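Long-range contacts in putative beta-glucosidase (Bifidobacterium adolescentis, PDB 5WAB), which hydrolyses beta-glucosidic bonds as a glycoside hydrolase family 3 enzyme, releasing glucose from the non-reducing ends of its substrates: residues Y6-E16 with G31-G39; D44-S52 with S65-P73. All coordinates share one frame; numbering follows the deposited sequence.

The two contacts follow one another along the chain: contact 1 precedes strand 41-44, the first strand of the parallel sheet in the TIM-barrel-like N-terminal domain, and contact 2 opens at Asp-44 and runs through the loop after it. Contact 1 folds the N-terminal residues against the loop leading into that strand, its centre about 37 Å from the centre of the chain. Contact 2 is deeper, its centre about 17 Å from the same point. The centres of contact 1 and contact 2 are about 31 Å apart. The nearest atoms of contact 1 and contact 2 are about 11 Å apart. Asp-44 OD1 hydrogen-bonds to a glycerol, probably from the crystallisation liquor, which would be consistent with a place at the sugar-binding pocket; contact 1 is peripheral packing.

Contact 1 of 2, residues Y6-E16 with G31-G39; sequences YPSVNDLTLEE and GVEAKGIPG
Lys-35 turns CG anti to its own carbonyl carbon (chi1 -62°) and then runs fully extended, which carries NZ across to residues 6-16; Glu-16, with chi1 -70° and an extended chain, crosses it at about a right angle. Lys-35 NZ gives one hydrogen bond to Asp-11 O at 2.8 Å, in the carbonyl plane, and forms a salt bridge with Glu-16 OE1 at 2.9 Å through the syn lone pair. The same OE1 of Glu-16 is met on its anti side by Thr-13 N (3.0 Å), while Thr-13 OG1 accepts from Glu-16 N. This is a capping box: Thr-13 OG1 caps helix 14-19, and the Glu-16 carboxylate that takes the return bond also pairs with the lysine. The lysine's aliphatic part is covered too, Lys-35 CD resting 3.8 Å from Leu-12 CD2, with the two side chains alongside and pointing opposite ways. Leu-12 and Ile-37 meet tip to tip, Leu-12 CD1 to Ile-37 CD1 at 4.2 Å. Pro-7, behind a cis peptide bond, lays CG 3.7 Å from Ile-37 CG1, and Tyr-6 OH reaches Lys-35 CA at 3.2 Å. Outside the pair, Leu-20 packs on both Leu-12 and Val-32, and Arg-289 NH2 of helix 271-292 hydrogen-bonds to Gly-36 O.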
ATOM      1  N   TYR A   6       5.662  30.936  22.433  1.00 29.91           N
ATOM      2  CA  TYR A   6       4.359  30.653  23.010  1.00 27.22           C
ATOM      3  C   TYR A   6       3.407  30.177  21.920  1.00 26.09           C
ATOM      4  O   TYR A   6       3.293  30.831  20.879  1.00 25.74           O
ATOM      5  CB  TYR A   6       3.817  31.901  23.694  1.00 24.47           C
ATOM      6  CG  TYR A   6       2.513  31.721  24.426  1.00 21.45           C
ATOM      7  CD1 TYR A   6       1.304  31.875  23.769  1.00 20.38           C
ATOM      8  CD2 TYR A   6       2.493  31.433  25.781  1.00 20.45           C
ATOM      9  CE1 TYR A   6       0.104  31.727  24.440  1.00 20.74           C
ATOM     10  CE2 TYR A   6       1.301  31.284  26.463  1.00 19.87           C
ATOM     11  CZ  TYR A   6       0.110  31.435  25.787  1.00 20.37           C
ATOM     12  OH  TYR A   6      -1.081  31.289  26.456  1.00 19.91           O
ATOM     13  N   PRO A   7       2.699  29.056  22.128  1.00 25.49           N
ATOM     14  CA  PRO A   7       2.799  28.298  23.385  1.00 24.87           C
ATOM     15  C   PRO A   7       3.803  27.140  23.347  1.00 23.94           C
ATOM     16  O   PRO A   7       4.144  26.654  22.267  1.00 22.26           O
ATOM     17  CB  PRO A   7       1.380  27.756  23.556  1.00 25.11           C
ATOM     18  CG  PRO A   7       0.937  27.503  22.134  1.00 24.96           C
ATOM     19  CD  PRO A   7       1.567  28.597  21.300  1.00 25.01           C
ATOM     20  N   SER A   8       4.281  26.729  24.525  1.00 25.31           N
ATOM     21  CA  SER A   8       5.097  25.531  24.705  1.00 27.06           C
ATOM     22  C   SER A   8       4.648  24.849  25.990  1.00 29.23           C
ATOM     23  O   SER A   8       3.732  25.319  26.670  1.00 29.55           O
ATOM     24  CB  SER A   8       6.596  25.857  24.757  1.00 25.94           C
ATOM     25  OG  SER A   8       6.935  26.541  25.951  1.00 25.26           O
ATOM     26  N   VAL A   9       5.316  23.745  26.347  1.00 30.27           N
ATOM     27  CA  VAL A   9       4.975  23.074  27.600  1.00 31.80           C
ATOM     28  C   VAL A   9       5.405  23.881  28.815  1.00 32.12           C
ATOM     29  O   VAL A   9       4.896  23.645  29.917  1.00 32.36           O
ATOM     30  CB  VAL A   9       5.574  21.660  27.697  1.00 32.38           C
ATOM     31  CG1 VAL A   9       4.703  20.665  26.959  1.00 32.37           C
ATOM     32  CG2 VAL A   9       7.007  21.646  27.198  1.00 32.06           C
ATOM     33  N   ASN A  10       6.326  24.832  28.651  1.00 32.46           N
ATOM     34  CA  ASN A  10       6.685  25.716  29.756  1.00 32.44           C
ATOM     35  C   ASN A  10       5.518  26.594  30.189  1.00 30.57           C
ATOM     36  O   ASN A  10       5.489  27.054  31.337  1.00 30.59           O
ATOM     37  CB  ASN A  10       7.869  26.599  29.360  1.00 32.93           C
ATOM     38  CG  ASN A  10       9.118  25.798  29.078  1.00 34.24           C
ATOM     39  OD1 ASN A  10       9.352  24.758  29.689  1.00 34.79           O
ATOM     40  ND2 ASN A  10       9.938  26.286  28.152  1.00 34.76           N
ATOM     41  N   ASP A  11       4.542  26.800  29.312  1.00 28.08           N
ATOM     42  CA  ASP A  11       3.392  27.638  29.605  1.00 26.16           C
ATOM     43  C   ASP A  11       2.237  26.855  30.212  1.00 24.71           C
ATOM     44  O   ASP A  11       1.208  27.453  30.545  1.00 25.28           O
ATOM     45  CB  ASP A  11       2.930  28.348  28.323  1.00 25.03           C
ATOM     46  CG  ASP A  11       4.017  29.220  27.709  1.00 24.47           C
ATOM     47  OD1 ASP A  11       4.552  30.093  28.420  1.00 24.75           O
ATOM     48  OD2 ASP A  11       4.342  29.037  26.515  1.00 24.68           O
ATOM     49  N   LEU A  12       2.388  25.547  30.389  1.00 22.91           N
ATOM     50  CA  LEU A  12       1.314  24.681  30.848  1.00 22.45           C
ATOM     51  C   LEU A  12       1.547  24.205  32.278  1.00 22.99           C
ATOM     52  O   LEU A  12       2.686  23.972  32.698  1.00 23.10           O
ATOM     53  CB  LEU A  12       1.182  23.466  29.929  1.00 21.15           C
ATOM     54  CG  LEU A  12       1.026  23.851  28.459  1.00 19.67           C
ATOM     55  CD1 LEU A  12       1.000  22.614  27.580  1.00 18.71           C
ATOM     56  CD2 LEU A  12      -0.207  24.724  28.246  1.00 19.20           C
ATOM     57  N   THR A  13       0.451  24.037  33.012  1.00 22.28           N
ATOM     58  CA  THR A  13       0.504  23.352  34.292  1.00 22.15           C
ATOM     59  C   THR A  13       0.622  21.844  34.058  1.00 23.89           C
ATOM     60  O   THR A  13       0.541  21.355  32.926  1.00 24.63           O
ATOM     61  CB  THR A  13      -0.738  23.657  35.133  1.00 20.89           C
ATOM     62  OG1 THR A  13      -1.882  23.039  34.536  1.00 22.63           O
ATOM     63  CG2 THR A  13      -0.985  25.153  35.210  1.00 20.51           C
ATOM     64  N   LEU A  14       0.838  21.100  35.145  1.00 23.47           N
ATOM     65  CA  LEU A  14       0.909  19.647  35.025  1.00 22.56           C
ATOM     66  C   LEU A  14      -0.386  19.075  34.463  1.00 24.65           C
ATOM     67  O   LEU A  14      -0.359  18.207  33.581  1.00 26.04           O
ATOM     68  CB  LEU A  14       1.227  19.018  36.379  1.00 22.50           C
ATOM     69  CG  LEU A  14       1.272  17.490  36.424  1.00 21.95           C
ATOM     70  CD1 LEU A  14       2.375  16.958  35.536  1.00 21.82           C
ATOM     71  CD2 LEU A  14       1.476  17.035  37.856  1.00 21.57           C
ATOM     72  N   GLU A  15      -1.533  19.549  34.959  1.00 25.74           N
ATOM     73  CA  GLU A  15      -2.808  19.024  34.482  1.00 26.96           C
ATOM     74  C   GLU A  15      -3.005  19.324  33.003  1.00 26.52           C
ATOM     75  O   GLU A  15      -3.576  18.510  32.266  1.00 26.88           O
ATOM     76  CB  GLU A  15      -3.966  19.596  35.300  1.00 28.55           C
ATOM     77  CG  GLU A  15      -4.047  19.093  36.734  1.00 29.41           C
ATOM     78  CD  GLU A  15      -3.164  19.885  37.684  1.00 31.29           C
ATOM     79  OE1 GLU A  15      -2.405  20.767  37.222  1.00 30.90           O
ATOM     80  OE2 GLU A  15      -3.237  19.627  38.902  1.00 32.58           O
ATOM     81  N   GLU A  16      -2.549  20.496  32.552  1.00 24.79           N
ATOM     82  CA  GLU A  16      -2.648  20.826  31.135  1.00 22.67           C
ATOM     83  C   GLU A  16      -1.700  19.977  30.299  1.00 21.29           C
ATOM     84  O   GLU A  16      -2.041  19.576  29.182  1.00 20.44           O
ATOM     85  CB  GLU A  16      -2.390  22.314  30.925  1.00 22.31           C
ATOM     86  CG  GLU A  16      -3.519  23.169  31.479  1.00 22.25           C
ATOM     87  CD  GLU A  16      -3.173  24.642  31.543  1.00 22.73           C
ATOM     88  OE1 GLU A  16      -1.967  24.974  31.537  1.00 21.87           O
ATOM     89  OE2 GLU A  16      -4.112  25.473  31.591  1.00 22.96           O
ATOM     90  N   GLY A  31      -7.905  20.296  23.398  1.00 25.55           N
ATOM     91  CA  GLY A  31      -7.845  21.734  23.292  1.00 25.62           C
ATOM     92  C   GLY A  31      -7.566  22.412  24.615  1.00 25.29           C
ATOM     93  O   GLY A  31      -8.320  22.245  25.578  1.00 24.82           O
ATOM     94  N   VAL A  32      -6.457  23.146  24.680  1.00 25.63           N
ATOM     95  CA  VAL A  32      -6.194  24.062  25.780  1.00 25.64           C
ATOM     96  C   VAL A  32      -6.348  25.453  25.180  1.00 29.35           C
ATOM     97  O   VAL A  32      -5.363  26.178  24.991  1.00 28.89           O
ATOM     98  CB  VAL A  32      -4.795  23.845  26.388  1.00 23.98           C
ATOM     99  CG1 VAL A  32      -4.670  24.567  27.727  1.00 25.26           C
ATOM    100  CG2 VAL A  32      -4.492  22.362  26.537  1.00 23.64           C
ATOM    101  N   GLU A  33      -7.592  25.814  24.835  1.00 32.41           N
ATOM    102  CA  GLU A  33      -7.843  27.072  24.139  1.00 34.24           C
ATOM    103  C   GLU A  33      -7.449  28.278  24.979  1.00 33.17           C
ATOM    104  O   GLU A  33      -7.142  29.341  24.426  1.00 34.90           O
ATOM    105  CB  GLU A  33      -9.310  27.169  23.722  1.00 39.13           C
ATOM    106  CG  GLU A  33      -9.666  26.406  22.449  1.00 42.15           C
ATOM    107  CD  GLU A  33     -10.037  24.956  22.715  1.00 46.08           C
ATOM    108  OE1 GLU A  33     -10.008  24.540  23.896  1.00 46.40           O
ATOM    109  OE2 GLU A  33     -10.362  24.234  21.745  1.00 47.01           O
ATOM    110  N   ALA A  34      -7.450  28.145  26.308  1.00 30.92           N
ATOM    111  CA  ALA A  34      -7.086  29.268  27.166  1.00 28.88           C
ATOM    112  C   ALA A  34      -5.631  29.674  26.995  1.00 26.49           C
ATOM    113  O   ALA A  34      -5.261  30.792  27.369  1.00 25.47           O
ATOM    114  CB  ALA A  34      -7.355  28.925  28.630  1.00 29.84           C
ATOM    115  N   LYS A  35      -4.798  28.797  26.447  1.00 24.63           N
ATOM    116  CA  LYS A  35      -3.382  29.083  26.287  1.00 23.22           C
ATOM    117  C   LYS A  35      -2.961  28.916  24.835  1.00 23.30           C
ATOM    118  O   LYS A  35      -1.794  28.644  24.543  1.00 23.09           O
ATOM    119  CB  LYS A  35      -2.545  28.218  27.225  1.00 22.51           C
ATOM    120  CG  LYS A  35      -2.870  28.513  28.682  1.00 21.94           C
ATOM    121  CD  LYS A  35      -1.888  27.881  29.637  1.00 25.19           C
ATOM    122  CE  LYS A  35      -2.147  28.344  31.046  1.00 25.92           C
ATOM    123  NZ  LYS A  35      -1.181  27.729  31.987  1.00 27.90           N
ATOM    124  N   GLY A  36      -3.915  29.078  23.920  1.00 24.00           N
ATOM    125  CA  GLY A  36      -3.618  29.111  22.503  1.00 24.36           C
ATOM    126  C   GLY A  36      -3.327  27.784  21.851  1.00 24.33           C
ATOM    127  O   GLY A  36      -2.616  27.744  20.842  1.00 24.68           O
ATOM    128  N   ILE A  37      -3.850  26.694  22.395  1.00 24.15           N
ATOM    129  CA  ILE A  37      -3.678  25.368  21.820  1.00 24.89           C
ATOM    130  C   ILE A  37      -5.053  24.841  21.428  1.00 23.18           C
ATOM    131  O   ILE A  37      -5.768  24.269  22.253  1.00 23.74           O
ATOM    132  CB  ILE A  37      -2.971  24.415  22.798  1.00 27.38           C
ATOM    133  CG1 ILE A  37      -1.632  25.009  23.231  1.00 26.23           C
ATOM    134  CG2 ILE A  37      -2.756  23.059  22.141  1.00 31.31           C
ATOM    135  CD1 ILE A  37      -0.866  24.118  24.174  1.00 27.46           C
ATOM    136  N   PRO A  38      -5.455  25.011  20.173  1.00 21.97           N
ATOM    137  CA  PRO A  38      -6.779  24.538  19.755  1.00 22.14           C
ATOM    138  C   PRO A  38      -6.818  23.028  19.610  1.00 22.02           C
ATOM    139  O   PRO A  38      -5.820  22.382  19.281  1.00 21.54           O
ATOM    140  CB  PRO A  38      -6.997  25.229  18.405  1.00 21.36           C
ATOM    141  CG  PRO A  38      -6.028  26.392  18.404  1.00 23.24           C
ATOM    142  CD  PRO A  38      -4.844  25.905  19.177  1.00 22.14           C
ATOM    143  N   GLY A  39      -7.992  22.462  19.874  1.00 22.92           N
ATOM    144  CA  GLY A  39      -8.179  21.036  19.715  1.00 23.40           C
ATOM    145  C   GLY A  39      -8.668  20.701  18.322  1.00 24.10           C
ATOM    146  O   GLY A  39      -9.861  20.467  18.113  1.00 25.20           O
TER

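Contact 2 of 2, residues D44-S52 with S65-P73; sequences DGPHGLRKS and SVPATCFPP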
ATOM      1  N   ASP A  44     -10.439  10.130   9.620  1.00 31.13           N
ATOM      2  CA  ASP A  44      -9.933   9.124   8.695  1.00 33.15           C
ATOM      3  C   ASP A  44      -9.793   9.649   7.273  1.00 32.78           C
ATOM      4  O   ASP A  44     -10.351  10.681   6.889  1.00 30.75           O
ATOM      5  CB  ASP A  44     -10.848   7.902   8.673  1.00 32.25           C
ATOM      6  CG  ASP A  44     -10.482   6.898   9.720  1.00 34.18           C
ATOM      7  OD1 ASP A  44      -9.271   6.663   9.897  1.00 33.96           O
ATOM      8  OD2 ASP A  44     -11.394   6.363  10.383  1.00 36.81           O
ATOM      9  N   GLY A  45      -9.036   8.892   6.484  1.00 32.43           N
ATOM     10  CA  GLY A  45      -8.970   9.112   5.068  1.00 34.06           C
ATOM     11  C   GLY A  45      -7.682   8.697   4.394  1.00 34.45           C
ATOM     12  O   GLY A  45      -6.921   9.539   3.915  1.00 34.71           O
ATOM     13  N   PRO A  46      -7.408   7.392   4.327  1.00 35.42           N
ATOM     14  CA  PRO A  46      -6.247   6.947   3.539  1.00 35.58           C
ATOM     15  C   PRO A  46      -6.435   7.191   2.053  1.00 35.34           C
ATOM     16  O   PRO A  46      -5.448   7.334   1.320  1.00 35.15           O
ATOM     17  CB  PRO A  46      -6.145   5.448   3.862  1.00 37.61           C
ATOM     18  CG  PRO A  46      -6.990   5.256   5.085  1.00 36.76           C
ATOM     19  CD  PRO A  46      -8.082   6.263   4.986  1.00 36.48           C
ATOM     20  N   HIS A  47      -7.679   7.237   1.582  1.00 35.13           N
ATOM     21  CA  HIS A  47      -7.965   7.565   0.193  1.00 36.44           C
ATOM     22  C   HIS A  47      -9.040   8.643   0.086  1.00 35.55           C
ATOM     23  O   HIS A  47      -9.838   8.638  -0.855  1.00 34.84           O
ATOM     24  CB  HIS A  47      -8.352   6.314  -0.598  1.00 34.83           C
ATOM     25  CG  HIS A  47      -9.493   5.549  -0.004  1.00 36.66           C
ATOM     26  ND1 HIS A  47      -9.308   4.419   0.765  1.00 36.21           N
ATOM     27  CD2 HIS A  47     -10.831   5.746  -0.065  1.00 37.16           C
ATOM     28  CE1 HIS A  47     -10.483   3.952   1.148  1.00 37.59           C
ATOM     29  NE2 HIS A  47     -11.424   4.740   0.659  1.00 38.01           N
ATOM     30  N   GLY A  48      -9.066   9.577   1.027  1.00 33.86           N
ATOM     31  CA  GLY A  48      -9.974  10.709   0.960  1.00 34.63           C
ATOM     32  C   GLY A  48     -10.571  11.103   2.297  1.00 33.38           C
ATOM     33  O   GLY A  48     -10.778  10.278   3.182  1.00 33.03           O
ATOM     34  N   LEU A  49     -10.882  12.389   2.437  1.00 33.04           N
ATOM     35  CA  LEU A  49     -11.451  12.901   3.678  1.00 31.97           C
ATOM     36  C   LEU A  49     -12.763  12.202   4.004  1.00 33.78           C
ATOM     37  O   LEU A  49     -13.684  12.166   3.184  1.00 35.63           O
ATOM     38  CB  LEU A  49     -11.685  14.403   3.554  1.00 33.57           C
ATOM     39  CG  LEU A  49     -12.370  15.077   4.740  1.00 33.32           C
ATOM     40  CD1 LEU A  49     -11.519  14.945   5.984  1.00 28.94           C
ATOM     41  CD2 LEU A  49     -12.644  16.529   4.427  1.00 30.80           C
ATOM     42  N   ARG A  50     -12.845  11.637   5.206  1.00 33.83           N
ATOM     43  CA  ARG A  50     -14.068  11.006   5.704  1.00 35.48           C
ATOM     44  C   ARG A  50     -14.411  11.674   7.027  1.00 35.79           C
ATOM     45  O   ARG A  50     -14.097  11.156   8.100  1.00 33.54           O
ATOM     46  CB  ARG A  50     -13.897   9.497   5.858  1.00 35.92           C
ATOM     47  N   LYS A  51     -15.075  12.822   6.938  1.00 39.29           N
ATOM     48  CA  LYS A  51     -15.504  13.579   8.103  1.00 41.17           C
ATOM     49  C   LYS A  51     -16.919  13.140   8.487  1.00 46.01           C
ATOM     50  O   LYS A  51     -17.432  12.136   7.989  1.00 49.37           O
ATOM     51  CB  LYS A  51     -15.422  15.069   7.777  1.00 40.26           C
ATOM     52  CG  LYS A  51     -15.417  16.025   8.945  1.00 37.91           C
ATOM     53  CD  LYS A  51     -15.488  17.445   8.434  1.00 36.83           C
ATOM     54  CE  LYS A  51     -15.692  18.438   9.563  1.00 35.03           C
ATOM     55  NZ  LYS A  51     -15.863  19.818   9.035  1.00 34.41           N
ATOM     56  N   SER A  52     -17.580  13.901   9.353  1.00 49.74           N
ATOM     57  CA  SER A  52     -18.926  13.562   9.801  1.00 54.40           C
ATOM     58  C   SER A  52     -19.667  14.786  10.347  1.00 56.29           C
ATOM     59  O   SER A  52     -20.161  15.628   9.595  1.00 58.44           O
ATOM     60  CB  SER A  52     -18.874  12.461  10.859  1.00 54.78           C
ATOM     61  OG  SER A  52     -20.154  12.247  11.423  1.00 57.59           O
ATOM     62  N   SER A  65     -19.104  11.399   6.154  1.00 49.14           N
ATOM     63  CA  SER A  65     -20.367  11.612   5.458  1.00 49.88           C
ATOM     64  C   SER A  65     -20.442  13.018   4.862  1.00 49.44           C
ATOM     65  O   SER A  65     -21.359  13.325   4.104  1.00 53.86           O
ATOM     66  CB  SER A  65     -21.545  11.374   6.404  1.00 51.72           C
ATOM     67  OG  SER A  65     -21.604  10.016   6.803  1.00 52.71           O
ATOM     68  N   VAL A  66     -19.486  13.871   5.214  1.00 45.78           N
ATOM     69  CA  VAL A  66     -19.359  15.164   4.531  1.00 43.16           C
ATOM     70  C   VAL A  66     -18.871  14.911   3.110  1.00 39.88           C
ATOM     71  O   VAL A  66     -17.871  14.196   2.927  1.00 39.42           O
ATOM     72  CB  VAL A  66     -18.395  16.082   5.291  1.00 42.49           C
ATOM     73  CG1 VAL A  66     -18.072  17.318   4.463  1.00 42.77           C
ATOM     74  CG2 VAL A  66     -18.978  16.483   6.633  1.00 42.96           C
ATOM     75  N   PRO A  67     -19.509  15.482   2.087  1.00 38.46           N
ATOM     76  CA  PRO A  67     -19.122  15.170   0.699  1.00 36.66           C
ATOM     77  C   PRO A  67     -17.662  15.486   0.426  1.00 34.75           C
ATOM     78  O   PRO A  67     -17.200  16.611   0.622  1.00 34.13           O
ATOM     79  CB  PRO A  67     -20.059  16.054  -0.133  1.00 38.09           C
ATOM     80  CG  PRO A  67     -21.237  16.288   0.754  1.00 39.32           C
ATOM     81  CD  PRO A  67     -20.677  16.376   2.145  1.00 39.17           C
ATOM     82  N   ALA A  68     -16.931  14.471  -0.023  1.00 34.56           N
ATOM     83  CA  ALA A  68     -15.519  14.616  -0.341  1.00 33.83           C
ATOM     84  C   ALA A  68     -15.192  13.714  -1.520  1.00 34.09           C
ATOM     85  O   ALA A  68     -15.963  12.820  -1.877  1.00 35.27           O
ATOM     86  CB  ALA A  68     -14.635  14.288   0.867  1.00 31.78           C
ATOM     87  N   THR A  69     -14.032  13.956  -2.122  1.00 33.34           N
ATOM     88  CA  THR A  69     -13.584  13.140  -3.241  1.00 34.02           C
ATOM     89  C   THR A  69     -13.117  11.779  -2.741  1.00 33.96           C
ATOM     90  O   THR A  69     -12.202  11.691  -1.914  1.00 32.51           O
ATOM     91  CB  THR A  69     -12.462  13.842  -3.998  1.00 33.29           C
ATOM     92  OG1 THR A  69     -12.947  15.091  -4.507  1.00 34.47           O
ATOM     93  CG2 THR A  69     -11.965  12.962  -5.153  1.00 32.58           C
ATOM     94  N   CYS A  70     -13.746  10.717  -3.236  1.00 34.48           N
ATOM     95  CA  CYS A  70     -13.352   9.358  -2.884  1.00 34.06           C
ATOM     96  C   CYS A  70     -12.305   8.908  -3.894  1.00 35.16           C
ATOM     97  O   CYS A  70     -12.632   8.515  -5.015  1.00 40.13           O
ATOM     98  CB  CYS A  70     -14.563   8.432  -2.861  1.00 35.23           C
ATOM     99  SG  CYS A  70     -14.199   6.714  -2.390  1.00 34.92           S
ATOM    100  N   PHE A  71     -11.040   8.975  -3.503  1.00 32.57           N
ATOM    101  CA  PHE A  71      -9.974   8.521  -4.378  1.00 31.73           C
ATOM    102  C   PHE A  71      -9.911   6.997  -4.383  1.00 30.52           C
ATOM    103  O   PHE A  71     -10.445   6.343  -3.482  1.00 29.81           O
ATOM    104  CB  PHE A  71      -8.644   9.116  -3.926  1.00 29.38           C
ATOM    105  CG  PHE A  71      -8.594  10.608  -4.028  1.00 30.46           C
ATOM    106  CD1 PHE A  71      -8.245  11.224  -5.218  1.00 31.21           C
ATOM    107  CD2 PHE A  71      -8.894  11.400  -2.934  1.00 30.13           C
ATOM    108  CE1 PHE A  71      -8.204  12.599  -5.318  1.00 31.05           C
ATOM    109  CE2 PHE A  71      -8.855  12.775  -3.027  1.00 29.62           C
ATOM    110  CZ  PHE A  71      -8.509  13.376  -4.221  1.00 30.33           C
ATOM    111  N   PRO A  72      -9.271   6.399  -5.384  1.00 29.49           N
ATOM    112  CA  PRO A  72      -9.156   4.942  -5.401  1.00 28.57           C
ATOM    113  C   PRO A  72      -8.408   4.456  -4.176  1.00 25.33           C
ATOM    114  O   PRO A  72      -7.378   5.038  -3.800  1.00 24.22           O
ATOM    115  CB  PRO A  72      -8.371   4.656  -6.693  1.00 28.76           C
ATOM    116  CG  PRO A  72      -7.718   5.949  -7.048  1.00 28.85           C
ATOM    117  CD  PRO A  72      -8.677   7.002  -6.591  1.00 29.65           C
ATOM    118  N   PRO A  73      -8.927   3.429  -3.499  1.00 22.92           N
ATOM    119  CA  PRO A  73      -8.180   2.813  -2.400  1.00 20.93           C
ATOM    120  C   PRO A  73      -6.815   2.330  -2.860  1.00 20.72           C
ATOM    121  O   PRO A  73      -6.580   2.064  -4.039  1.00 20.66           O
ATOM    122  CB  PRO A  73      -9.073   1.646  -1.975  1.00 21.88           C
ATOM    123  CG  PRO A  73     -10.454   2.113  -2.322  1.00 23.90           C
ATOM    124  CD  PRO A  73     -10.303   2.910  -3.592  1.00 23.55           C
TER
HETATM  125  O   HOH W   1     -15.897  14.016   4.471  1.00 28.52           O
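One water joins the two segments: it accepts from Lys-51 N at 2.9 Å and makes a weak bond to Leu-49 O at 3.2 Å. It is modelled 2.5 Å from Val-66 O, too short to be trusted in detail. Beside it Ser-65 N bonds directly to Lys-51 O, and Lys-51 CB packs 4.0 Å from Val-66 CG2 before the lysine's amino group goes on to a salt bridge with Glu-100. At the other end Phe-71 N donates to His-47 O at 2.9 Å; the hydrogen bond is bent, 136° at the hydrogen. That oxygen also lies in the plane of the Phe-71 ring, at its edge, with His-47 O 3.6 Å from Phe-71 CD2. His-47 places its ring in the crowded position between its backbone N and carbonyl carbon (chi1 55°), where Pro-73 covers one face: Pro-73 CG sits 4.0 Å from the centroid of the His-47 ring and only 10° off the normal, a CH-pi contact. The segments thus run antiparallel without forming regular strands, as two arms of the long loop that follows strand 41-44 of the TIM-barrel-like domain. Between the polar ends, Ala-68 CB fits against Leu-49, 4.0 Å from Leu-49 CB. Segment 65-73 also faces the C-terminal domain, where Ala-68 bonds to Thr-355 and Cys-70 N to Gln-474, whereas Glu-96 of helix 83-99 holds Thr-69 OG1. The Phe-71 side chain packs on Val-89, Ala-92 and Met-93 of that helix and on Ala-308 of helix 301-313.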